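Local coordinates for GTPase activator-like protein (Chaetomium thermophilum, PDB 6SSH) that probably stimulates GTP hydrolysis by a small GTPase, this chain being the Rap/Ran-type GAP domain of a larger TSC2-like protein, at residues His3-Ile8 with Leu189-Ala194; His31-Gly36 with Val104-Asn109; Thr64-Asp69 with Glu73-Val78; Ile129-Thr134 with Ser185-Leu190. One frame throughout, in Å; residues are numbered along the deposited sequence. Where two conformers were deposited one is given.

Overall arrangement
All four contacts belong to one layered alpha/beta domain, built round a mixed sheet in which strands 73-78, 2-10, 104-109 and 127-134 lie next to each other. Interactions 1 and 4 place overlapping parts of helix 183-201 against strands 2-10 and 127-134, with centres about 10 Å apart. Interaction 2 sets helix 28-37 on strand 104-109, between those two strands; the centres of interactions 2 and 4 are about 7 Å apart. Interaction 3 is the hairpin of strands 63-68 and 73-78, its centre about 15 Å from that of interaction 4. The loop closed by interaction 1 encompasses interactions 2 and 3, so the last helix packs on the first strand, bringing the two ends of the chain together on the sheet.

Interaction 1 (His3-Ile8 with Leu189-Ala194); sequences HKVGVI and LLALNA
His3 and Val5 of strand 2-10 meet Leu192 and Ala191 of helix 183-201 in a helix-on-sheet contact of an alpha/beta fold, in which the first strand of the domain packs under its last helix. Take the His3 side chain atom by atom. Its CB points toward the helix, and chi1 of -57° sets CG anti to the carbonyl carbon, which stands the imidazole up between strand and helix. CG is still rather far, 4.1 Å from Leu192 CD1. Along the ring the approach tightens: both CD2 and NE2 of His3 come to 3.4 Å from Leu192 CD1, while CE1 falls back to 4.1 Å. The methyl therefore sits over one face of the imidazole, beside the CD2-NE2 bond, and the two side chains cross at about a right angle. Leu192 has two deposited conformers, and the contact is described for one of them. On the ring's other nitrogen, ND1 is hydrogen-bonded to the hydroxyl of Ser195, one turn further along the same helix from Ala191, which fixes the rotation of the imidazole. Val5, also directed at the helix, makes the purely apolar half of the contact, and further in it packs on Ile74, Phe76 and Ile106. With chi1 at 176°, Val5 CG1 lies 4.2 Å from Ala191 CB.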
loop_
_atom_site.group_PDB
_atom_site.type_symbol
_atom_site.label_atom_id
_atom_site.label_comp_id
_atom_site.label_asym_id
_atom_site.label_seq_id
_atom_site.Cartn_x
_atom_site.Cartn_y
_atom_site.Cartn_z
ATOM N N HIS A 3 9.871 6.199 6.934
ATOM C CA HIS A 3 9.066 5.009 6.910
ATOM C C HIS A 3 8.903 4.528 5.487
ATOM O O HIS A 3 9.027 5.286 4.546
ATOM C CB HIS A 3 7.653 5.298 7.504
ATOM C CG HIS A 3 7.666 5.833 8.887
ATOM N ND1 HIS A 3 7.740 5.013 9.984
ATOM C CD2 HIS A 3 7.723 7.102 9.340
ATOM C CE1 HIS A 3 7.775 5.760 11.073
ATOM N NE2 HIS A 3 7.747 7.026 10.712
ATOM N N LYS A 4 8.602 3.252 5.379
ATOM C CA LYS A 4 8.335 2.588 4.118
ATOM C C LYS A 4 7.061 1.765 4.238
ATOM O O LYS A 4 6.902 0.953 5.191
ATOM C CB LYS A 4 9.561 1.766 3.635
ATOM C CG LYS A 4 10.060 0.675 4.583
ATOM C CD LYS A 4 11.428 0.122 4.113
ATOM C CE LYS A 4 12.029 -0.868 5.081
ATOM N NZ LYS A 4 11.311 -2.156 5.059
ATOM N N VAL A 5 6.152 1.960 3.297
ATOM C CA VAL A 5 4.856 1.373 3.367
ATOM C C VAL A 5 4.458 0.809 2.006
ATOM O O VAL A 5 4.503 1.525 1.007
ATOM C CB VAL A 5 3.831 2.417 3.847
ATOM C CG1 VAL A 5 2.426 1.858 3.833
ATOM C CG2 VAL A 5 4.141 2.960 5.259
ATOM N N GLY A 6 4.045 -0.441 1.944
ATOM C CA GLY A 6 3.626 -1.010 0.691
ATOM C C GLY A 6 2.260 -0.566 0.248
ATOM O O GLY A 6 1.412 -0.149 1.111
ATOM N N VAL A 7 1.966 -0.601 -1.032
ATOM C CA VAL A 7 0.650 -0.344 -1.557
ATOM C C VAL A 7 0.417 -1.361 -2.635
ATOM O O VAL A 7 1.175 -1.417 -3.637
ATOM C CB VAL A 7 0.465 1.059 -2.170
ATOM C CG1 VAL A 7 -0.970 1.239 -2.610
ATOM C CG2 VAL A 7 0.899 2.145 -1.183
ATOM N N ILE A 8 -0.591 -2.186 -2.448
ATOM C CA ILE A 8 -0.837 -3.362 -3.292
ATOM C C ILE A 8 -2.238 -3.376 -3.856
ATOM O O ILE A 8 -3.207 -3.412 -3.063
ATOM C CB ILE A 8 -0.651 -4.657 -2.499
ATOM C CG1 ILE A 8 0.721 -4.703 -1.793
ATOM C CG2 ILE A 8 -0.825 -5.865 -3.419
ATOM C CD1 ILE A 8 0.821 -5.753 -0.684
ATOM N N LEU A 189 -2.459 8.631 7.707
ATOM C CA LEU A 189 -2.357 8.690 9.140
ATOM C C LEU A 189 -2.374 7.292 9.773
ATOM O O LEU A 189 -1.554 6.972 10.669
ATOM C CB LEU A 189 -3.477 9.578 9.711
ATOM C CG LEU A 189 -3.328 9.794 11.198
ATOM C CD1 LEU A 189 -1.998 10.405 11.476
ATOM C CD2 LEU A 189 -4.494 10.687 11.708
ATOM N N LEU A 190 -3.269 6.416 9.317
ATOM C CA LEU A 190 -3.256 5.050 9.839
ATOM C C LEU A 190 -1.910 4.383 9.557
ATOM O O LEU A 190 -1.404 3.670 10.432
ATOM C CB LEU A 190 -4.335 4.186 9.162
ATOM C CG LEU A 190 -5.789 4.501 9.438
ATOM C CD1 LEU A 190 -6.720 3.553 8.673
ATOM C CD2 LEU A 190 -6.061 4.367 10.902
ATOM N N ALA A 191 -1.362 4.582 8.373
ATOM C CA ALA A 191 -0.100 3.919 8.020
ATOM C C ALA A 191 1.025 4.459 8.872
ATOM O O ALA A 191 1.906 3.684 9.342
ATOM C CB ALA A 191 0.184 4.120 6.554
ATOM N N LEU A 192 1.083 5.768 9.108
ATOM C CA LEU A 192 2.112 6.331 9.956
ATOM C C LEU A 192 2.020 5.778 11.374
ATOM O O LEU A 192 3.002 5.374 11.971
ATOM C CB LEU A 192 2.016 7.853 9.959
ATOM C CG LEU A 192 3.165 8.575 10.664
ATOM C CD1 LEU A 192 4.534 8.126 10.143
ATOM C CD2 LEU A 192 2.957 10.073 10.459
ATOM N N ASN A 193 0.832 5.776 11.966
ATOM C CA ASN A 193 0.658 5.264 13.291
ATOM C C ASN A 193 1.037 3.779 13.334
ATOM O O ASN A 193 1.728 3.327 14.229
ATOM C CB ASN A 193 -0.790 5.489 13.733
ATOM C CG ASN A 193 -1.090 7.002 13.980
ATOM O OD1 ASN A 193 -0.179 7.799 14.129
ATOM N ND2 ASN A 193 -2.337 7.374 13.953
ATOM N N ALA A 194 0.586 3.018 12.361
ATOM C CA ALA A 194 0.941 1.598 12.316
ATOM C C ALA A 194 2.445 1.389 12.208
ATOM O O ALA A 194 2.977 0.427 12.792
ATOM C CB ALA A 194 0.246 0.930 11.145
#

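Interaction 2 (His31-Gly36 with Val104-Asn109); sequences HRFLKG and VNIVWN
Phe33 on helix 28-37 makes a buried, wholly apolar contact with Trp108 and Ile106 on strand 104-109, close to the middle of the domain and without any hydrogen bond between the two segments. One side chain from the helix is enough: Phe33 points at the strand and reaches the two residues that rise from the same side of it. Its CB and CG each lie 3.6 Å from Trp108 CZ3, and CD2 stands 3.8 Å from Trp108 CE3, so the CE3-CZ3 bond of the indole rests against the root of the phenyl group. The two six-membered rings are oblique, with planes at 48° and centroids 5.3 Å apart, and the side chains run past one another in opposite directions. This is helix-on-sheet packing in the alpha/beta sandwich of the GAP domain, and helix 183-201 covers the same sheet face, where Val187 also touches Ile106. Further along the phenyl ring, CZ meets Ile106 CG2 at 4.3 Å. Trp108 carries CG anti to its backbone N (chi1 -173°), which lays the indole back under the helix, where Tyr30 meets it edge-to-face. Leu183 and Ile131 also pack on the Phe33 side chain.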
loop_
_atom_site.group_PDB
_atom_site.type_symbol
_atom_site.label_atom_id
_atom_site.label_comp_id
_atom_site.label_asym_id
_atom_site.label_seq_id
_atom_site.Cartn_x
_atom_site.Cartn_y
_atom_site.Cartn_z
ATOM N N HIS A 31 -5.883 4.906 -8.772
ATOM C CA HIS A 31 -4.861 5.845 -9.248
ATOM C C HIS A 31 -5.036 7.254 -8.697
ATOM O O HIS A 31 -4.082 7.926 -8.373
ATOM C CB HIS A 31 -4.759 5.818 -10.781
ATOM C CG HIS A 31 -4.053 4.579 -11.252
ATOM N ND1 HIS A 31 -2.686 4.438 -11.134
ATOM C CD2 HIS A 31 -4.510 3.398 -11.732
ATOM C CE1 HIS A 31 -2.331 3.225 -11.544
ATOM N NE2 HIS A 31 -3.409 2.576 -11.928
ATOM N N ARG A 32 -6.276 7.724 -8.569
ATOM C CA ARG A 32 -6.492 9.052 -7.979
ATOM C C ARG A 32 -6.107 9.014 -6.499
ATOM O O ARG A 32 -5.553 9.961 -5.975
ATOM C CB ARG A 32 -7.918 9.506 -8.185
ATOM C CG ARG A 32 -8.162 10.017 -9.592
ATOM C CD ARG A 32 -9.574 10.650 -9.679
ATOM N NE ARG A 32 -10.577 9.599 -9.765
ATOM C CZ ARG A 32 -10.993 9.043 -10.906
ATOM N NH1 ARG A 32 -10.503 9.449 -12.077
ATOM N NH2 ARG A 32 -11.873 8.051 -10.891
ATOM N N PHE A 33 -6.327 7.893 -5.836
ATOM C CA PHE A 33 -5.931 7.720 -4.441
ATOM C C PHE A 33 -4.407 7.802 -4.317
ATOM O O PHE A 33 -3.907 8.501 -3.441
ATOM C CB PHE A 33 -6.445 6.374 -3.929
ATOM C CG PHE A 33 -5.736 5.841 -2.719
ATOM C CD1 PHE A 33 -5.995 6.380 -1.473
ATOM C CD2 PHE A 33 -4.817 4.786 -2.805
ATOM C CE1 PHE A 33 -5.335 5.924 -0.375
ATOM C CE2 PHE A 33 -4.186 4.333 -1.653
ATOM C CZ PHE A 33 -4.473 4.883 -0.474
ATOM N N LEU A 34 -3.643 7.125 -5.187
ATOM C CA LEU A 34 -2.174 7.259 -5.121
ATOM C C LEU A 34 -1.692 8.694 -5.211
ATOM O O LEU A 34 -0.809 9.109 -4.451
ATOM C CB LEU A 34 -1.554 6.501 -6.291
ATOM C CG LEU A 34 -1.643 4.957 -6.223
ATOM C CD1 LEU A 34 -0.935 4.409 -7.464
ATOM C CD2 LEU A 34 -1.028 4.410 -4.969
ATOM N N LYS A 35 -2.342 9.471 -6.068
ATOM C CA LYS A 35 -1.947 10.847 -6.272
ATOM C C LYS A 35 -2.242 11.681 -5.061
ATOM O O LYS A 35 -1.618 12.723 -4.864
ATOM C CB LYS A 35 -2.653 11.406 -7.511
ATOM C CG LYS A 35 -2.141 10.804 -8.781
ATOM C CD LYS A 35 -2.904 11.342 -9.986
ATOM C CE LYS A 35 -2.641 10.522 -11.228
ATOM N NZ LYS A 35 -3.267 11.133 -12.449
ATOM N N GLY A 36 -3.213 11.279 -4.229
ATOM C CA GLY A 36 -3.416 11.971 -2.976
ATOM C C GLY A 36 -2.549 11.515 -1.825
ATOM O O GLY A 36 -2.288 12.234 -0.844
ATOM N N VAL A 104 4.096 -2.525 7.434
ATOM C CA VAL A 104 2.773 -2.008 7.107
ATOM C C VAL A 104 2.580 -2.008 5.601
ATOM O O VAL A 104 3.449 -1.516 4.875
ATOM C CB VAL A 104 2.624 -0.564 7.636
ATOM C CG1 VAL A 104 1.250 -0.046 7.345
ATOM C CG2 VAL A 104 2.942 -0.536 9.146
ATOM N N ASN A 105 1.424 -2.523 5.148
ATOM C CA ASN A 105 1.019 -2.519 3.752
ATOM C C ASN A 105 -0.407 -2.071 3.610
ATOM O O ASN A 105 -1.258 -2.535 4.371
ATOM C CB ASN A 105 1.208 -3.934 3.109
ATOM C CG ASN A 105 2.645 -4.278 2.881
ATOM O OD1 ASN A 105 3.257 -3.763 1.960
ATOM N ND2 ASN A 105 3.190 -5.088 3.693
ATOM N N ILE A 106 -0.642 -1.223 2.670
ATOM C CA ILE A 106 -1.962 -0.769 2.240
ATOM C C ILE A 106 -2.423 -1.673 1.136
ATOM O O ILE A 106 -1.637 -1.909 0.154
ATOM C CB ILE A 106 -1.909 0.683 1.780
ATOM C CG1 ILE A 106 -1.467 1.573 2.931
ATOM C CG2 ILE A 106 -3.243 1.130 1.168
ATOM C CD1 ILE A 106 -0.988 2.943 2.493
ATOM N N VAL A 107 -3.634 -2.214 1.188
ATOM C CA VAL A 107 -4.173 -3.109 0.199
ATOM C C VAL A 107 -5.420 -2.517 -0.416
ATOM O O VAL A 107 -6.368 -2.185 0.340
ATOM C CB VAL A 107 -4.530 -4.462 0.845
ATOM C CG1 VAL A 107 -5.158 -5.426 -0.161
ATOM C CG2 VAL A 107 -3.293 -5.115 1.437
ATOM N N TRP A 108 -5.462 -2.277 -1.697
ATOM C CA TRP A 108 -6.664 -1.829 -2.396
ATOM C C TRP A 108 -7.337 -3.083 -2.921
ATOM O O TRP A 108 -6.901 -3.684 -3.908
ATOM C CB TRP A 108 -6.317 -0.834 -3.494
ATOM C CG TRP A 108 -7.581 -0.252 -4.099
ATOM C CD1 TRP A 108 -8.504 -0.875 -4.860
ATOM C CD2 TRP A 108 -8.074 1.104 -3.896
ATOM N NE1 TRP A 108 -9.547 -0.007 -5.181
ATOM C CE2 TRP A 108 -9.267 1.219 -4.615
ATOM C CE3 TRP A 108 -7.577 2.209 -3.240
ATOM C CZ2 TRP A 108 -10.014 2.416 -4.647
ATOM C CZ3 TRP A 108 -8.295 3.399 -3.266
ATOM C CH2 TRP A 108 -9.509 3.483 -3.965
ATOM N N ASN A 109 -8.354 -3.552 -2.201
ATOM C CA ASN A 109 -8.979 -4.822 -2.487
ATOM C C ASN A 109 -10.139 -4.684 -3.464
ATOM O O ASN A 109 -11.296 -4.492 -3.061
ATOM C CB ASN A 109 -9.430 -5.483 -1.205
ATOM C CG ASN A 109 -10.077 -6.831 -1.477
ATOM O OD1 ASN A 109 -9.824 -7.460 -2.494
ATOM N ND2 ASN A 109 -10.946 -7.264 -0.545
#

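Interaction 3 (Thr64-Asp69 with Glu73-Val78); sequences TYCWRD and EIVFHV. With EDO (1,2-ethanediol), chain E.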
loop_
_atom_site.group_PDB
_atom_site.type_symbol
_atom_site.label_atom_id
_atom_site.label_comp_id
_atom_site.label_asym_id
_atom_site.label_seq_id
_atom_site.Cartn_x
_atom_site.Cartn_y
_atom_site.Cartn_z
ATOM N N THR A 64 7.933 6.449 -7.921
ATOM C CA THR A 64 7.087 6.041 -6.806
ATOM C C THR A 64 6.337 7.278 -6.298
ATOM O O THR A 64 6.413 8.337 -6.913
ATOM C CB THR A 64 7.898 5.335 -5.758
ATOM O OG1 THR A 64 6.920 4.682 -4.929
ATOM C CG2 THR A 64 8.775 6.234 -4.970
ATOM N N TYR A 65 5.584 7.076 -5.240
ATOM C CA TYR A 65 4.895 8.134 -4.551
ATOM C C TYR A 65 5.527 8.296 -3.166
ATOM O O TYR A 65 5.822 7.308 -2.490
ATOM C CB TYR A 65 3.379 7.815 -4.434
ATOM C CG TYR A 65 2.668 7.887 -5.762
ATOM C CD1 TYR A 65 2.623 6.774 -6.599
ATOM C CD2 TYR A 65 2.107 9.071 -6.223
ATOM C CE1 TYR A 65 2.038 6.864 -7.826
ATOM C CE2 TYR A 65 1.498 9.168 -7.431
ATOM C CZ TYR A 65 1.454 8.036 -8.233
ATOM O OH TYR A 65 0.825 8.148 -9.462
ATOM N N CYS A 66 5.690 9.563 -2.758
ATOM C CA CYS A 66 6.377 9.871 -1.502
ATOM C C CYS A 66 5.660 10.994 -0.766
ATOM O O CYS A 66 5.146 11.920 -1.364
ATOM C CB CYS A 66 7.829 10.316 -1.767
ATOM S SG CYS A 66 8.826 9.090 -2.607
ATOM N N TRP A 67 5.770 10.947 0.553
ATOM C CA TRP A 67 5.192 11.988 1.421
ATOM C C TRP A 67 6.207 12.510 2.382
ATOM O O TRP A 67 6.999 11.742 2.902
ATOM C CB TRP A 67 4.043 11.377 2.227
ATOM C CG TRP A 67 3.573 12.219 3.338
ATOM C CD1 TRP A 67 4.001 12.196 4.653
ATOM C CD2 TRP A 67 2.626 13.206 3.229
ATOM N NE1 TRP A 67 3.338 13.135 5.364
ATOM C CE2 TRP A 67 2.470 13.780 4.524
ATOM C CE3 TRP A 67 1.835 13.672 2.195
ATOM C CZ2 TRP A 67 1.565 14.814 4.807
ATOM C CZ3 TRP A 67 0.913 14.693 2.482
ATOM C CH2 TRP A 67 0.797 15.268 3.763
ATOM N N ARG A 68 6.144 13.797 2.712
ATOM C CA ARG A 68 7.027 14.364 3.711
ATOM C C ARG A 68 6.257 15.379 4.531
ATOM O O ARG A 68 5.369 16.083 4.001
ATOM C CB ARG A 68 8.166 15.155 3.013
ATOM C CG ARG A 68 9.147 15.866 3.848
ATOM C CD ARG A 68 10.306 16.353 2.932
ATOM N NE ARG A 68 11.146 17.374 3.559
ATOM C CZ ARG A 68 12.062 18.069 2.914
ATOM N NH1 ARG A 68 12.259 17.889 1.615
ATOM N NH2 ARG A 68 12.777 18.958 3.571
ATOM N N ASP A 69 6.510 15.409 5.843
ATOM C CA ASP A 69 5.978 16.494 6.673
ATOM C C ASP A 69 7.115 16.981 7.478
ATOM O O ASP A 69 8.307 16.753 7.183
ATOM C CB ASP A 69 4.767 16.033 7.488
ATOM C CG ASP A 69 5.064 14.817 8.358
ATOM O OD1 ASP A 69 4.150 13.903 8.365
ATOM O OD2 ASP A 69 6.166 14.879 9.028
ATOM N N GLU A 73 9.223 11.204 6.750
ATOM C CA GLU A 73 9.080 10.964 5.327
ATOM C C GLU A 73 8.491 9.563 5.207
ATOM O O GLU A 73 8.784 8.692 6.050
ATOM C CB GLU A 73 10.426 10.962 4.580
ATOM C CG GLU A 73 11.059 12.329 4.406
ATOM C CD GLU A 73 12.404 12.284 3.742
ATOM O OE1 GLU A 73 12.793 11.252 3.113
ATOM O OE2 GLU A 73 13.117 13.297 3.866
ATOM N N ILE A 74 7.674 9.355 4.190
ATOM C CA ILE A 74 7.215 8.000 3.857
ATOM C C ILE A 74 7.518 7.785 2.393
ATOM O O ILE A 74 7.115 8.563 1.550
ATOM C CB ILE A 74 5.679 7.793 4.038
ATOM C CG1 ILE A 74 5.243 8.257 5.394
ATOM C CG2 ILE A 74 5.299 6.354 3.747
ATOM C CD1 ILE A 74 3.675 8.286 5.499
ATOM N N VAL A 75 8.176 6.664 2.071
ATOM C CA VAL A 75 8.316 6.183 0.708
ATOM C C VAL A 75 7.341 5.033 0.566
ATOM O O VAL A 75 7.396 4.062 1.363
ATOM C CB VAL A 75 9.728 5.712 0.408
ATOM C CG1 VAL A 75 9.812 5.126 -0.999
ATOM C CG2 VAL A 75 10.704 6.859 0.542
ATOM N N PHE A 76 6.445 5.128 -0.411
ATOM C CA PHE A 76 5.516 4.020 -0.687
ATOM C C PHE A 76 6.163 3.055 -1.677
ATOM O O PHE A 76 6.911 3.458 -2.597
ATOM C CB PHE A 76 4.183 4.549 -1.211
ATOM C CG PHE A 76 3.437 5.354 -0.156
ATOM C CD1 PHE A 76 3.512 6.733 -0.170
ATOM C CD2 PHE A 76 2.781 4.709 0.899
ATOM C CE1 PHE A 76 2.860 7.487 0.822
ATOM C CE2 PHE A 76 2.129 5.457 1.866
ATOM C CZ PHE A 76 2.201 6.839 1.817
ATOM N N HIS A 77 5.892 1.777 -1.446
ATOM C CA HIS A 77 6.356 0.697 -2.325
ATOM C C HIS A 77 5.145 0.200 -3.057
ATOM O O HIS A 77 4.388 -0.620 -2.530
ATOM C CB HIS A 77 7.004 -0.434 -1.568
ATOM C CG HIS A 77 8.250 -0.074 -0.848
ATOM N ND1 HIS A 77 8.669 -0.768 0.268
ATOM C CD2 HIS A 77 9.251 0.792 -1.164
ATOM C CE1 HIS A 77 9.865 -0.320 0.630
ATOM N NE2 HIS A 77 10.247 0.630 -0.234
ATOM N N VAL A 78 4.884 0.736 -4.231
ATOM C CA VAL A 78 3.611 0.572 -4.940
ATOM C C VAL A 78 3.818 -0.539 -5.991
ATOM O O VAL A 78 4.501 -0.320 -6.982
ATOM C CB VAL A 78 3.151 1.844 -5.605
ATOM C CG1 VAL A 78 1.786 1.643 -6.227
ATOM C CG2 VAL A 78 3.123 3.011 -4.554
HETATM C C1 EDO E . 1.803 6.885 -12.987
HETATM O O1 EDO E . 1.409 6.311 -11.709
HETATM C C2 EDO E . 3.283 7.277 -13.195
HETATM O O2 EDO E . 4.200 6.173 -13.100
HETATM O O HOH W 1 6.962 1.958 -5.615
#
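Thr64 donates its OG1 proton to the carbonyl oxygen of Phe76, a short 2.6 Å bond that stands in for a backbone one: Tyr65 N is 4.7 Å from Phe76 O. The hydroxyl comes in 35° above the carbonyl plane. Chi1 of -165° swings OG1 across to the partner strand, where a water that donates to it accepts from Val78 N, bridging the splayed end of the two strands. Phe76 N bonds to Tyr65 O at 3.1 Å, and Phe76 CD1 brings the edge of its ring to 3.3 Å from that same oxygen. Pairing becomes regular at the next pair: Trp67 N bonds to Ile74 O at 2.9 Å. Ile74 N returns a bond to Trp67 O at 2.8 Å. On their face of the sheet these side chains meet at a slant, with Trp67 CD1 4.0 Å from Ile74 CD1. The indole is pinned by NE1, which bonds in the ring plane to Asp69 OD1 at the turn, and Arg188 makes a cation-pi contact with it. On the opposite face Arg68 NE and Glu73 OE2 are 4.5 Å apart, the oxygen out of the guanidinium plane, without a salt bridge. Residues 69-72 link the strands into an antiparallel beta hairpin within the central sheet.

Interaction 4 (Ile129-Thr134 with Ser185-Leu190); sequences IVITPT and SFVRLL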
loop_
_atom_site.group_PDB
_atom_site.type_symbol
_atom_site.label_atom_id
_atom_site.label_comp_id
_atom_site.label_asym_id
_atom_site.label_seq_id
_atom_site.Cartn_x
_atom_site.Cartn_y
_atom_site.Cartn_z
ATOM N N ILE A 129 -3.707 -2.374 5.984
ATOM C CA ILE A 129 -4.756 -1.351 5.918
ATOM C C ILE A 129 -5.540 -1.638 4.682
ATOM O O ILE A 129 -5.013 -1.443 3.561
ATOM C CB ILE A 129 -4.203 0.053 5.917
ATOM C CG1 ILE A 129 -3.437 0.324 7.198
ATOM C CG2 ILE A 129 -5.319 1.089 5.721
ATOM C CD1 ILE A 129 -2.498 1.446 7.131
ATOM N N VAL A 130 -6.716 -2.237 4.788
ATOM C CA VAL A 130 -7.453 -2.789 3.655
ATOM C C VAL A 130 -8.549 -1.833 3.212
ATOM O O VAL A 130 -9.426 -1.467 4.027
ATOM C CB VAL A 130 -8.027 -4.140 3.967
ATOM C CG1 VAL A 130 -8.662 -4.696 2.757
ATOM C CG2 VAL A 130 -6.974 -5.088 4.531
ATOM N N ILE A 131 -8.534 -1.390 1.978
ATOM C CA ILE A 131 -9.481 -0.459 1.351
ATOM C C ILE A 131 -10.360 -1.292 0.451
ATOM O O ILE A 131 -9.854 -1.928 -0.464
ATOM C CB ILE A 131 -8.778 0.611 0.517
ATOM C CG1 ILE A 131 -7.863 1.450 1.386
ATOM C CG2 ILE A 131 -9.796 1.461 -0.252
ATOM C CD1 ILE A 131 -6.818 2.286 0.634
ATOM N N THR A 132 -11.663 -1.301 0.640
ATOM C CA THR A 132 -12.574 -2.059 -0.201
ATOM C C THR A 132 -13.660 -1.122 -0.690
ATOM O O THR A 132 -14.482 -0.677 0.137
ATOM C CB THR A 132 -13.212 -3.207 0.582
ATOM O OG1 THR A 132 -12.186 -3.981 1.211
ATOM C CG2 THR A 132 -13.980 -4.120 -0.312
ATOM N N PRO A 133 -13.740 -0.827 -1.980
ATOM C CA PRO A 133 -14.830 0.011 -2.500
ATOM C C PRO A 133 -16.192 -0.567 -2.140
ATOM O O PRO A 133 -16.424 -1.763 -2.084
ATOM C CB PRO A 133 -14.617 -0.006 -3.979
ATOM C CG PRO A 133 -13.079 -0.158 -4.099
ATOM C CD PRO A 133 -12.739 -1.148 -3.029
ATOM N N THR A 134 -17.150 0.329 -1.852
ATOM C CA THR A 134 -18.524 -0.023 -1.527
ATOM C C THR A 134 -19.465 0.883 -2.284
ATOM O O THR A 134 -19.160 2.070 -2.458
ATOM C CB THR A 134 -18.757 0.065 -0.054
ATOM O OG1 THR A 134 -20.118 -0.296 0.219
ATOM C CG2 THR A 134 -18.560 1.478 0.447
ATOM N N SER A 185 -5.602 11.058 3.150
ATOM C CA SER A 185 -5.106 11.536 4.434
ATOM C C SER A 185 -5.413 10.555 5.557
ATOM O O SER A 185 -4.599 10.387 6.487
ATOM C CB SER A 185 -5.608 12.944 4.738
ATOM O OG SER A 185 -6.998 12.971 4.869
ATOM N N PHE A 186 -6.599 9.931 5.535
ATOM C CA PHE A 186 -6.982 8.993 6.553
ATOM C C PHE A 186 -6.061 7.760 6.550
ATOM O O PHE A 186 -5.531 7.353 7.591
ATOM C CB PHE A 186 -8.441 8.577 6.354
ATOM C CG PHE A 186 -8.972 7.663 7.405
ATOM C CD1 PHE A 186 -9.287 8.126 8.655
ATOM C CD2 PHE A 186 -9.241 6.349 7.131
ATOM C CE1 PHE A 186 -9.821 7.284 9.630
ATOM C CE2 PHE A 186 -9.756 5.508 8.106
ATOM C CZ PHE A 186 -10.033 5.988 9.340
ATOM N N VAL A 187 -5.841 7.189 5.373
ATOM C CA VAL A 187 -4.993 6.025 5.257
ATOM C C VAL A 187 -3.533 6.386 5.579
ATOM O O VAL A 187 -2.835 5.582 6.223
ATOM C CB VAL A 187 -5.142 5.410 3.846
ATOM C CG1 VAL A 187 -4.044 4.397 3.600
ATOM C CG2 VAL A 187 -6.483 4.758 3.739
ATOM N N ARG A 188 -3.085 7.554 5.174
ATOM C CA ARG A 188 -1.705 7.896 5.452
ATOM C C ARG A 188 -1.527 8.020 6.958
ATOM O O ARG A 188 -0.519 7.530 7.491
ATOM C CB ARG A 188 -1.329 9.197 4.705
ATOM C CG ARG A 188 0.132 9.455 4.630
ATOM C CD ARG A 188 0.445 10.740 3.889
ATOM N NE ARG A 188 -0.496 11.810 4.120
ATOM C CZ ARG A 188 -1.282 12.370 3.210
ATOM N NH1 ARG A 188 -1.298 12.032 1.903
ATOM N NH2 ARG A 188 -2.085 13.273 3.653
ATOM N N LEU A 189 -2.459 8.631 7.707
ATOM C CA LEU A 189 -2.357 8.690 9.140
ATOM C C LEU A 189 -2.374 7.292 9.773
ATOM O O LEU A 189 -1.554 6.972 10.669
ATOM C CB LEU A 189 -3.477 9.578 9.711
ATOM C CG LEU A 189 -3.328 9.794 11.198
ATOM C CD1 LEU A 189 -1.998 10.405 11.476
ATOM C CD2 LEU A 189 -4.494 10.687 11.708
ATOM N N LEU A 190 -3.269 6.416 9.317
ATOM C CA LEU A 190 -3.256 5.050 9.839
ATOM C C LEU A 190 -1.910 4.383 9.557
ATOM O O LEU A 190 -1.404 3.670 10.432
ATOM C CB LEU A 190 -4.335 4.186 9.162
ATOM C CG LEU A 190 -5.789 4.501 9.438
ATOM C CD1 LEU A 190 -6.720 3.553 8.673
ATOM C CD2 LEU A 190 -6.061 4.367 10.902
#
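Ile129 does most of the work here, pushing both of its branches into helix 183-201. CG1 stands anti to the carbonyl carbon and chi2 of 160° keeps the chain extended, so CD1 arrives at the helix itself, 3.9 Å from both the carbonyl C and the CB of Leu190. The other branch, CG2, fits between two side chains one turn apart: Val187 CG1 and Leu190 CD1 each lie 4.1 Å from it. The Ile129 and Val187 side chains run past one another head to tail, whereas Ile129 and Leu190 meet slantwise. Two residues along the strand, Ile131 adds a single touch, its CD1 at 4.0 Å from Val187 CG2, so Val187 spreads its two methyls over two isoleucines. That is the tight part, all hydrocarbon and largely buried. Beyond Ile131 the strand leaves the helix, and Pro133 is solvent-exposed. The outer flank of the helix is looser as well: Ser185 and Leu189 are exposed, and Arg188, whose CB faces away from the strand, sends NH1 to the carbonyl oxygens of Gly36 and Leu37. The axes of segments 129-134 and 185-190 run nearly antiparallel (161°) and come within 10.1 Å. Val158 of strand 155-162 packs on Ile129 and Leu190 at one flank, and at the other Phe33 of helix 28-37 touches Val187, while Ile131 rests on Ile106 of strand 104-109.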